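Local coordinates for single-stranded DNA-binding protein WHY3, chloroplastic (Arabidopsis thaliana, PDB 4KOQ) that binds single-stranded DNA in chloroplasts and nucleus, guards the plastid genome against illegitimate recombination and represses transcription of the kinesin gene KP1, at residues Leu49-Ala54 / Val135-Thr140; His13-Gly18 / Lys141-Val146; Val79-Arg84 / Leu107-Leu112; Leu22-Arg27 / Ser149-Val154. All blocks are in the same frame, centred on the assembly; numbering follows the deposited sequence.

Overall arrangement
The four contacts tie together the two antiparallel four-stranded sheets of the Whirly domain and the helix 141-158 that follows them. Contact 1 joins sheet to sheet and touches each of the others: its Phe51 CZ lies 3.7 Å from Leu107 CD1 of contact 3, and Pro138 O is 2.8 Å from Lys17 NZ of contact 2, a probable hydrogen bond. Contacts 2 and 4, with centres about 12 Å apart, set successive turns of the same helix against neighbouring strands 9-16 and 20-33. Contact 3, about 17 Å from contact 4 between centres, meets it through Val79 and Phe151. Lys17, Gly18 and Leu22 fall in a region required, by similarity, for single-stranded DNA binding.

Contact 1 of 4, residues Leu49-Ala54 / Val135-Thr140; sequences LQFAPA and VYIPIT
Phe51 is the side chain through which 49-54 reaches 135-140, and it does so with both its CB and its ring. Its CB rests against Val135 CG1 at 3.8 Å. The ring then slants past the second strand, CE2 coming within 4.1 Å of Ile137 CG2, with both methyl groups oblique to its plane. CG is turned anti to the carbonyl carbon of Phe51 (chi1 -67°), a choice that carries the ring from the strand toward Ile137. On the other side, Val135 has CG1 anti to its backbone N (chi1 179°), and this branch does the touching. The segment axes approach to 7.1 Å and run at 94° to each other, so this is an orthogonal packing of two beta-sheets, the arrangement that builds the core of the Whirly domain. At such a crossing one large flat ring can bridge two residues of the opposing strand, while branched aliphatic chains offer methyl groups to fit it; Leu22, Leu107 and Leu122 also pack on Phe51. Next along the strand, Ala52 points its CB away from 135-140, and the methyl touches Trp62 of strand 59-70; its carbonyl carbon C lies 4.4 Å from Val135 CG1.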
# COMPACT_ATOMS: atom_id res chain seq x y z
N LEU A 49 -18.74 -6.15 -10.61
CA LEU A 49 -19.45 -4.88 -10.62
C LEU A 49 -20.92 -5.12 -10.96
O LEU A 49 -21.20 -5.77 -11.94
CB LEU A 49 -18.91 -3.98 -11.71
CG LEU A 49 -17.40 -3.75 -11.86
CD1 LEU A 49 -17.14 -2.49 -12.68
CD2 LEU A 49 -16.72 -3.65 -10.57
N GLN A 50 -21.82 -4.57 -10.15
CA GLN A 50 -23.26 -4.67 -10.39
C GLN A 50 -23.85 -3.29 -10.51
O GLN A 50 -23.71 -2.49 -9.59
CB GLN A 50 -23.92 -5.43 -9.24
CG GLN A 50 -23.23 -6.79 -8.98
CD GLN A 50 -24.03 -7.70 -8.03
OE1 GLN A 50 -25.24 -7.90 -8.19
NE2 GLN A 50 -23.35 -8.24 -7.04
N PHE A 51 -24.49 -3.00 -11.64
CA PHE A 51 -25.05 -1.67 -11.89
C PHE A 51 -26.57 -1.83 -11.89
O PHE A 51 -27.09 -2.78 -12.49
CB PHE A 51 -24.67 -1.15 -13.29
CG PHE A 51 -23.18 -0.84 -13.50
CD1 PHE A 51 -22.25 -1.86 -13.68
CD2 PHE A 51 -22.75 0.48 -13.59
CE1 PHE A 51 -20.92 -1.56 -13.90
CE2 PHE A 51 -21.43 0.78 -13.82
CZ PHE A 51 -20.52 -0.24 -13.98
N ALA A 52 -27.25 -0.89 -11.25
CA ALA A 52 -28.73 -0.90 -11.27
C ALA A 52 -29.30 0.49 -11.47
O ALA A 52 -28.83 1.47 -10.87
CB ALA A 52 -29.25 -1.48 -9.97
N PRO A 53 -30.35 0.60 -12.31
CA PRO A 53 -30.97 1.89 -12.59
C PRO A 53 -31.88 2.29 -11.43
O PRO A 53 -32.37 1.39 -10.74
CB PRO A 53 -31.79 1.62 -13.87
CG PRO A 53 -32.15 0.16 -13.79
CD PRO A 53 -30.97 -0.50 -13.07
N ALA A 54 -32.08 3.58 -11.19
CA ALA A 54 -32.95 4.00 -10.10
C ALA A 54 -34.39 3.53 -10.42
O ALA A 54 -34.75 3.46 -11.57
CB ALA A 54 -32.90 5.51 -9.90
N VAL A 135 -26.30 1.46 -18.45
CA VAL A 135 -26.43 2.12 -17.15
C VAL A 135 -25.21 3.00 -16.99
O VAL A 135 -24.10 2.53 -17.21
CB VAL A 135 -26.45 1.11 -15.97
CG1 VAL A 135 -26.57 1.86 -14.63
CG2 VAL A 135 -27.61 0.14 -16.11
N TYR A 136 -25.42 4.27 -16.64
CA TYR A 136 -24.34 5.23 -16.44
C TYR A 136 -24.35 5.65 -15.01
O TYR A 136 -25.43 5.84 -14.41
CB TYR A 136 -24.61 6.49 -17.25
CG TYR A 136 -24.45 6.31 -18.73
CD1 TYR A 136 -25.49 5.82 -19.51
CD2 TYR A 136 -23.27 6.67 -19.36
CE1 TYR A 136 -25.32 5.67 -20.89
CE2 TYR A 136 -23.09 6.51 -20.72
CZ TYR A 136 -24.13 6.04 -21.48
OH TYR A 136 -23.95 5.88 -22.84
N ILE A 137 -23.17 5.87 -14.44
CA ILE A 137 -23.11 6.41 -13.09
C ILE A 137 -21.90 7.31 -12.98
O ILE A 137 -20.81 6.95 -13.40
CB ILE A 137 -23.14 5.32 -12.04
CG1 ILE A 137 -23.34 5.93 -10.64
CG2 ILE A 137 -21.87 4.48 -12.12
CD1 ILE A 137 -23.43 4.93 -9.50
N PRO A 138 -22.10 8.53 -12.51
CA PRO A 138 -20.96 9.42 -12.26
C PRO A 138 -20.31 9.14 -10.90
O PRO A 138 -20.99 8.84 -9.91
CB PRO A 138 -21.62 10.81 -12.22
CG PRO A 138 -22.98 10.54 -11.74
CD PRO A 138 -23.38 9.17 -12.22
N ILE A 139 -18.99 9.21 -10.90
CA ILE A 139 -18.16 8.87 -9.73
C ILE A 139 -17.32 10.12 -9.49
O ILE A 139 -16.60 10.55 -10.39
CB ILE A 139 -17.25 7.65 -10.11
CG1 ILE A 139 -18.09 6.43 -10.59
CG2 ILE A 139 -16.35 7.18 -8.99
CD1 ILE A 139 -19.06 5.93 -9.53
N THR A 140 -17.39 10.70 -8.30
CA THR A 140 -16.56 11.88 -7.99
C THR A 140 -15.11 11.51 -7.89
O THR A 140 -14.76 10.34 -7.70
CB THR A 140 -16.96 12.57 -6.66
OG1 THR A 140 -16.70 11.70 -5.55
CG2 THR A 140 -18.46 13.00 -6.66

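Contact 2 of 4, residues His13-Gly18 / Lys141-Val146; sequences HSIYKG and KAEFAV
Lys17 and Glu143 approach from opposite directions and join in a salt bridge, NZ donating to OE1 at 2.7 Å. The ammonium comes in on the syn lone pair of OE1, the side of the other oxygen, and Lys17 CE is also close, 3.3 Å from Glu143 OE2. Two bends bring the lysine here, at chi2 (-65°) and chi4 (83°), whereas the glutamate is extended beyond CG and spans the gap from the helix. Ile15 sets its CG2 branch over one face of the carboxylate, 4.0 Å from Glu143 OE2. Farther along, His13 CG stands anti to its backbone N (chi1 170°), which turns the imidazole to the helix; NE2 lies 3.8 Å from Val146 CG1. A water in the plane of the ring, at its edge, is 2.8 Å from His13 NE2 and donates to Glu143 O at 2.9 Å, linking strand and helix through a polar bridge.

Both charged groups have second partners that fix them: Lys17 NZ also bonds Pro138 O, and Glu143 OE1 accepts from the backbone N of Thr140, the N-cap residue, which, with Thr140 OG1 capping the N of Glu143, makes a capping box. A glutamine in place of Glu143 would probably leave the Lys17 ammonium without its countercharge, with the Pro138 carbonyl and a neutral amide near it. Lys17 begins the region required, by similarity, for single-stranded DNA binding. The first turns of helix 141-158 thus lie over strand 9-16, next to Ile139 of strand 131-140, while Val72 of a neighbouring subunit packs on Val146.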
# COMPACT_ATOMS: atom_id res chain seq x y z
N HIS A 13 -18.83 -2.87 -1.86
CA HIS A 13 -18.68 -1.45 -1.70
C HIS A 13 -19.61 -0.78 -2.70
O HIS A 13 -19.52 -1.02 -3.88
CB HIS A 13 -17.22 -1.06 -1.90
CG HIS A 13 -16.99 0.42 -1.98
ND1 HIS A 13 -17.17 1.27 -0.90
CD2 HIS A 13 -16.61 1.20 -3.02
CE1 HIS A 13 -16.91 2.51 -1.28
NE2 HIS A 13 -16.58 2.50 -2.56
N SER A 14 -20.53 0.05 -2.20
CA SER A 14 -21.52 0.71 -3.04
C SER A 14 -21.43 2.24 -3.18
O SER A 14 -21.07 2.96 -2.26
CB SER A 14 -22.90 0.35 -2.51
OG SER A 14 -23.02 -1.05 -2.46
N ILE A 15 -21.85 2.71 -4.34
CA ILE A 15 -21.97 4.11 -4.66
C ILE A 15 -23.37 4.31 -5.15
O ILE A 15 -23.79 3.66 -6.11
CB ILE A 15 -20.96 4.48 -5.73
CG1 ILE A 15 -19.56 4.23 -5.18
CG2 ILE A 15 -21.09 5.95 -6.15
CD1 ILE A 15 -18.51 4.11 -6.24
N TYR A 16 -24.11 5.19 -4.48
CA TYR A 16 -25.51 5.42 -4.78
C TYR A 16 -25.70 6.81 -5.34
O TYR A 16 -25.33 7.80 -4.72
CB TYR A 16 -26.31 5.30 -3.50
CG TYR A 16 -26.23 3.96 -2.86
CD1 TYR A 16 -26.92 2.89 -3.38
CD2 TYR A 16 -25.45 3.75 -1.72
CE1 TYR A 16 -26.84 1.65 -2.80
CE2 TYR A 16 -25.38 2.51 -1.14
CZ TYR A 16 -26.08 1.48 -1.68
OH TYR A 16 -26.02 0.24 -1.11
N LYS A 17 -26.24 6.91 -6.55
CA LYS A 17 -26.44 8.19 -7.15
C LYS A 17 -27.90 8.38 -7.55
O LYS A 17 -28.74 7.49 -7.34
CB LYS A 17 -25.50 8.38 -8.35
CG LYS A 17 -24.01 8.50 -7.96
CD LYS A 17 -23.72 9.76 -7.12
CE LYS A 17 -22.37 9.66 -6.44
NZ LYS A 17 -21.30 10.07 -7.37
N GLY A 18 -28.18 9.52 -8.16
CA GLY A 18 -29.54 9.90 -8.47
C GLY A 18 -30.29 8.95 -9.39
O GLY A 18 -31.47 8.69 -9.17
N LYS A 141 -14.23 12.52 -7.95
CA LYS A 141 -12.80 12.30 -7.77
C LYS A 141 -12.52 11.58 -6.42
O LYS A 141 -11.67 10.69 -6.36
CB LYS A 141 -12.03 13.64 -7.84
CG LYS A 141 -10.55 13.56 -7.63
CD LYS A 141 -9.95 14.97 -7.72
CE LYS A 141 -8.46 15.00 -7.47
NZ LYS A 141 -8.02 16.42 -7.23
N ALA A 142 -13.24 11.98 -5.37
CA ALA A 142 -13.08 11.38 -4.04
C ALA A 142 -13.52 9.93 -4.01
O ALA A 142 -12.85 9.07 -3.44
CB ALA A 142 -13.87 12.16 -3.04
N GLU A 143 -14.63 9.63 -4.66
CA GLU A 143 -15.11 8.25 -4.74
C GLU A 143 -14.17 7.41 -5.58
O GLU A 143 -13.88 6.25 -5.25
CB GLU A 143 -16.55 8.21 -5.32
CG GLU A 143 -17.60 8.73 -4.38
CD GLU A 143 -18.91 9.17 -5.06
OE1 GLU A 143 -18.94 9.39 -6.29
OE2 GLU A 143 -19.90 9.29 -4.33
N PHE A 144 -13.65 7.97 -6.65
CA PHE A 144 -12.72 7.24 -7.49
C PHE A 144 -11.42 6.98 -6.72
O PHE A 144 -10.80 5.92 -6.87
CB PHE A 144 -12.47 7.96 -8.83
CG PHE A 144 -11.78 7.11 -9.84
CD1 PHE A 144 -12.44 6.05 -10.44
CD2 PHE A 144 -10.49 7.37 -10.22
CE1 PHE A 144 -11.78 5.21 -11.37
CE2 PHE A 144 -9.83 6.56 -11.17
CZ PHE A 144 -10.50 5.49 -11.73
N ALA A 145 -11.00 7.92 -5.87
CA ALA A 145 -9.80 7.71 -5.06
C ALA A 145 -9.93 6.53 -4.07
O ALA A 145 -8.95 5.80 -3.81
CB ALA A 145 -9.42 9.02 -4.26
N VAL A 146 -11.13 6.36 -3.53
CA VAL A 146 -11.45 5.24 -2.67
C VAL A 146 -11.26 3.96 -3.50
O VAL A 146 -10.64 3.00 -3.04
CB VAL A 146 -12.87 5.30 -2.16
CG1 VAL A 146 -13.26 4.01 -1.39
CG2 VAL A 146 -13.05 6.49 -1.22
O HOH W 1 -16.07 4.91 -3.82

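Contact 3 of 4, residues Val79-Arg84 / Leu107-Leu112; sequences VSLGPR and LKVEPL
The loop 79-84 has no regular structure and its touching part runs at 45° to that of the segment 107-112, the closest CA pair being Arg84 and Pro111, 5.8 Å apart. Near that end the backbone of the loop meets a side chain: Pro83 O sits 3.4 Å from Pro111 CB, and Arg84 O lies 3.8 Å from Pro111 CG. No hydrogen bond crosses here; the two oxygens sit against the CB and CG end of the pyrrolidine ring, in van der Waals contact. The side chains of Pro83 and Arg84 start out away from the strand, which suits their exposed places on the surface.

Deeper in, Leu81 and Val109 make the apolar part of the contact, Leu81 CD1 to Val109 CG1 at 4.1 Å. Leu81 is drawn inward with CG anti to its carbonyl carbon (chi1 -75°) and a straight chi2, which sends CD1 out to the strand, and Val109 answers with CG1 anti to its backbone N. Leucine is long enough to reach Val109 from the loop. On the outer side of the same strand, Lys108 NZ bonds Glu110 OE2 at 2.9 Å, from above the carboxylate plane, a salt bridge between residues two apart that therefore face the same way.

The loop follows helix 72-79 and leads into strand 87-91, the strand paired with 103-111. Leu81 also touches Cys87 and Arg118, and Gly82 O is bonded by Arg118; the loop lies against the sheet of strands 87-91, 103-111 and 117-126.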
# COMPACT_ATOMS: atom_id res chain seq x y z
N VAL A 79 -6.33 1.70 -12.39
CA VAL A 79 -5.46 2.37 -11.42
C VAL A 79 -4.34 3.17 -12.11
O VAL A 79 -3.61 3.89 -11.45
CB VAL A 79 -4.77 1.40 -10.37
CG1 VAL A 79 -5.80 0.74 -9.49
CG2 VAL A 79 -3.88 0.41 -11.03
N SER A 80 -4.21 3.06 -13.42
CA SER A 80 -3.18 3.82 -14.12
C SER A 80 -3.73 4.85 -15.09
O SER A 80 -2.99 5.38 -15.89
CB SER A 80 -2.22 2.90 -14.89
OG SER A 80 -2.88 2.07 -15.79
N LEU A 81 -5.03 5.14 -15.02
CA LEU A 81 -5.59 6.10 -15.97
C LEU A 81 -5.03 7.50 -15.77
O LEU A 81 -5.04 8.01 -14.67
CB LEU A 81 -7.10 6.16 -15.80
CG LEU A 81 -7.90 5.01 -16.34
CD1 LEU A 81 -9.40 5.26 -16.08
CD2 LEU A 81 -7.68 4.84 -17.87
N GLY A 82 -4.61 8.14 -16.85
CA GLY A 82 -4.31 9.56 -16.81
C GLY A 82 -5.58 10.37 -16.62
O GLY A 82 -6.67 9.87 -16.83
N PRO A 83 -5.45 11.65 -16.24
CA PRO A 83 -6.59 12.54 -15.99
C PRO A 83 -7.52 12.76 -17.18
O PRO A 83 -8.69 13.07 -16.96
CB PRO A 83 -5.93 13.87 -15.60
CG PRO A 83 -4.51 13.55 -15.33
CD PRO A 83 -4.17 12.36 -16.14
N ARG A 84 -7.06 12.58 -18.41
CA ARG A 84 -7.93 12.79 -19.57
C ARG A 84 -8.10 11.52 -20.39
O ARG A 84 -8.65 11.54 -21.49
CB ARG A 84 -7.40 13.96 -20.40
CG ARG A 84 -6.98 15.12 -19.48
CD ARG A 84 -7.03 16.47 -20.17
NE ARG A 84 -6.27 16.50 -21.42
CZ ARG A 84 -6.79 16.74 -22.62
NH1 ARG A 84 -6.00 16.76 -23.68
NH2 ARG A 84 -8.09 16.98 -22.78
N LEU A 107 -17.77 -2.10 -20.85
CA LEU A 107 -17.64 -1.17 -19.73
C LEU A 107 -16.73 -0.06 -20.20
O LEU A 107 -15.65 -0.32 -20.68
CB LEU A 107 -17.00 -1.83 -18.51
CG LEU A 107 -16.77 -0.87 -17.35
CD1 LEU A 107 -18.09 -0.41 -16.75
CD2 LEU A 107 -15.91 -1.47 -16.27
N LYS A 108 -17.19 1.18 -20.11
CA LYS A 108 -16.36 2.32 -20.44
C LYS A 108 -16.21 3.24 -19.24
O LYS A 108 -17.18 3.49 -18.51
CB LYS A 108 -16.93 3.12 -21.62
CG LYS A 108 -15.97 4.14 -22.14
CD LYS A 108 -16.40 4.81 -23.43
CE LYS A 108 -15.24 5.59 -24.01
NZ LYS A 108 -15.72 6.67 -24.90
N VAL A 109 -14.99 3.73 -19.03
CA VAL A 109 -14.69 4.67 -17.99
C VAL A 109 -14.04 5.92 -18.56
O VAL A 109 -12.97 5.85 -19.19
CB VAL A 109 -13.78 4.07 -16.87
CG1 VAL A 109 -13.52 5.12 -15.84
CG2 VAL A 109 -14.45 2.88 -16.22
N GLU A 110 -14.68 7.06 -18.32
CA GLU A 110 -14.33 8.32 -18.95
C GLU A 110 -14.13 9.40 -17.92
O GLU A 110 -14.76 9.40 -16.87
CB GLU A 110 -15.46 8.77 -19.86
CG GLU A 110 -15.62 8.02 -21.14
CD GLU A 110 -16.89 8.44 -21.87
OE1 GLU A 110 -17.92 8.63 -21.20
OE2 GLU A 110 -16.85 8.58 -23.11
N PRO A 111 -13.28 10.38 -18.24
CA PRO A 111 -13.10 11.53 -17.37
C PRO A 111 -14.33 12.41 -17.45
O PRO A 111 -14.95 12.44 -18.52
CB PRO A 111 -11.87 12.24 -17.97
CG PRO A 111 -11.84 11.81 -19.39
CD PRO A 111 -12.43 10.45 -19.45
N LEU A 112 -14.73 13.04 -16.35
CA LEU A 112 -15.79 14.04 -16.43
C LEU A 112 -15.16 15.34 -16.92
O LEU A 112 -14.05 15.68 -16.50
CB LEU A 112 -16.50 14.22 -15.08
CG LEU A 112 -17.35 13.03 -14.64
CD1 LEU A 112 -17.77 13.19 -13.20
CD2 LEU A 112 -18.55 12.84 -15.53

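Contact 4 of 4, residues Leu22-Arg27 / Ser149-Val154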
# COMPACT_ATOMS: atom_id res chain seq x y z
N LEU A 22 -24.03 1.47 -8.08
CA LEU A 22 -22.97 0.54 -8.44
C LEU A 22 -22.48 -0.14 -7.16
O LEU A 22 -22.18 0.54 -6.19
CB LEU A 22 -21.80 1.32 -9.05
CG LEU A 22 -20.51 0.54 -9.31
CD1 LEU A 22 -20.72 -0.62 -10.27
CD2 LEU A 22 -19.41 1.47 -9.80
N THR A 23 -22.41 -1.46 -7.16
CA THR A 23 -21.80 -2.18 -6.06
C THR A 23 -20.65 -3.02 -6.61
O THR A 23 -20.75 -3.59 -7.69
CB THR A 23 -22.83 -3.11 -5.35
OG1 THR A 23 -23.95 -2.34 -4.92
CG2 THR A 23 -22.23 -3.74 -4.15
N ILE A 24 -19.55 -3.06 -5.87
CA ILE A 24 -18.33 -3.74 -6.27
C ILE A 24 -17.94 -4.74 -5.20
O ILE A 24 -17.73 -4.37 -4.04
CB ILE A 24 -17.17 -2.74 -6.43
CG1 ILE A 24 -17.59 -1.66 -7.43
CG2 ILE A 24 -15.91 -3.42 -6.90
CD1 ILE A 24 -16.61 -0.55 -7.59
N GLU A 25 -17.87 -6.00 -5.61
CA GLU A 25 -17.58 -7.11 -4.69
C GLU A 25 -16.36 -7.91 -5.11
O GLU A 25 -16.26 -8.37 -6.24
CB GLU A 25 -18.77 -8.09 -4.59
CG GLU A 25 -18.51 -9.20 -3.53
CD GLU A 25 -19.35 -9.10 -2.24
OE1 GLU A 25 -20.57 -8.81 -2.35
OE2 GLU A 25 -18.79 -9.33 -1.11
N PRO A 26 -15.43 -8.11 -4.19
CA PRO A 26 -14.30 -8.94 -4.60
C PRO A 26 -14.64 -10.43 -4.63
O PRO A 26 -15.53 -10.91 -3.90
CB PRO A 26 -13.24 -8.62 -3.56
CG PRO A 26 -13.93 -7.96 -2.47
CD PRO A 26 -15.25 -7.52 -2.86
N ARG A 27 -13.93 -11.15 -5.48
CA ARG A 27 -14.07 -12.60 -5.64
C ARG A 27 -12.69 -13.22 -5.59
O ARG A 27 -11.77 -12.76 -6.28
CB ARG A 27 -14.70 -12.89 -6.99
CG ARG A 27 -16.13 -12.49 -7.11
CD ARG A 27 -16.97 -13.37 -6.18
NE ARG A 27 -18.39 -13.20 -6.44
CZ ARG A 27 -19.25 -12.61 -5.62
NH1 ARG A 27 -18.86 -12.11 -4.46
NH2 ARG A 27 -20.52 -12.51 -5.97
N SER A 149 -7.54 3.21 -4.08
CA SER A 149 -6.95 2.62 -2.89
C SER A 149 -7.36 1.16 -2.70
O SER A 149 -6.51 0.30 -2.46
CB SER A 149 -7.26 3.48 -1.66
OG SER A 149 -6.95 2.84 -0.43
N ALA A 150 -8.68 0.88 -2.82
CA ALA A 150 -9.20 -0.46 -2.64
C ALA A 150 -8.66 -1.42 -3.71
O ALA A 150 -8.36 -2.57 -3.42
CB ALA A 150 -10.73 -0.45 -2.67
N PHE A 151 -8.55 -0.93 -4.95
CA PHE A 151 -8.06 -1.74 -6.08
C PHE A 151 -6.57 -2.09 -5.90
O PHE A 151 -6.14 -3.24 -6.12
CB PHE A 151 -8.25 -1.02 -7.43
CG PHE A 151 -9.69 -0.88 -7.90
CD1 PHE A 151 -10.75 -1.39 -7.19
CD2 PHE A 151 -9.97 -0.24 -9.10
CE1 PHE A 151 -12.05 -1.26 -7.64
CE2 PHE A 151 -11.29 -0.11 -9.54
CZ PHE A 151 -12.30 -0.61 -8.83
N ASN A 152 -5.77 -1.10 -5.53
CA ASN A 152 -4.36 -1.38 -5.25
C ASN A 152 -4.20 -2.34 -4.07
O ASN A 152 -3.32 -3.21 -4.08
CB ASN A 152 -3.58 -0.09 -5.02
CG ASN A 152 -3.08 0.50 -6.30
OD1 ASN A 152 -2.56 -0.21 -7.15
ND2 ASN A 152 -3.24 1.82 -6.46
N PHE A 153 -5.02 -2.19 -3.06
CA PHE A 153 -5.04 -3.14 -1.95
C PHE A 153 -5.34 -4.57 -2.42
O PHE A 153 -4.69 -5.55 -1.98
CB PHE A 153 -6.06 -2.72 -0.90
CG PHE A 153 -6.41 -3.80 0.06
CD1 PHE A 153 -5.60 -4.04 1.17
CD2 PHE A 153 -7.52 -4.59 -0.12
CE1 PHE A 153 -5.90 -5.04 2.05
CE2 PHE A 153 -7.81 -5.61 0.78
CZ PHE A 153 -6.99 -5.83 1.86
N VAL A 154 -6.34 -4.72 -3.26
CA VAL A 154 -6.88 -6.04 -3.52
C VAL A 154 -6.08 -6.81 -4.56
O VAL A 154 -6.10 -8.03 -4.58
CB VAL A 154 -8.38 -5.97 -3.89
CG1 VAL A 154 -8.58 -5.61 -5.33
CG2 VAL A 154 -9.06 -7.26 -3.51
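Phe151 and Val154 are the residues through which the helix segment 149-154 touches the strand 22-27. Before them comes Ala150, on which Trp161 of a neighbouring subunit packs. Phe151 leaves the helix to one side, but with CG anti to its carbonyl carbon (chi1 -70°) the ring is swung round so that its far atom, CZ, comes within 4.5 Å of Ile24 CD1. That methyl lies at the rim of the ring, near its plane, and Ile24 gets it there by extending fully at chi2 (175°). The residue type suits this position because phenylalanine is long enough to reach the strand from a bond that does not point straight at it; the Phe151 side chain also packs on Ile75, Leu78 and Val79 of helix 72-79 and on Leu47 of strand 39-56. The arrangement is a helix lying across one face of the antiparallel sheet formed by strands 9-16 to 59-70 of the Whirly domain, with apolar residues of both parts facing each other. One turn later comes Val154; it and Pro26 form the nearest CA pair, 8.0 Å apart. Val154 CG2 meets Pro26 CB at 4.4 Å, a loose contact between two compact groups. Pro26, whose backbone nitrogen has no hydrogen to donate, presents its ring to the helix, and Trp161 of the same neighbouring subunit packs on it as well.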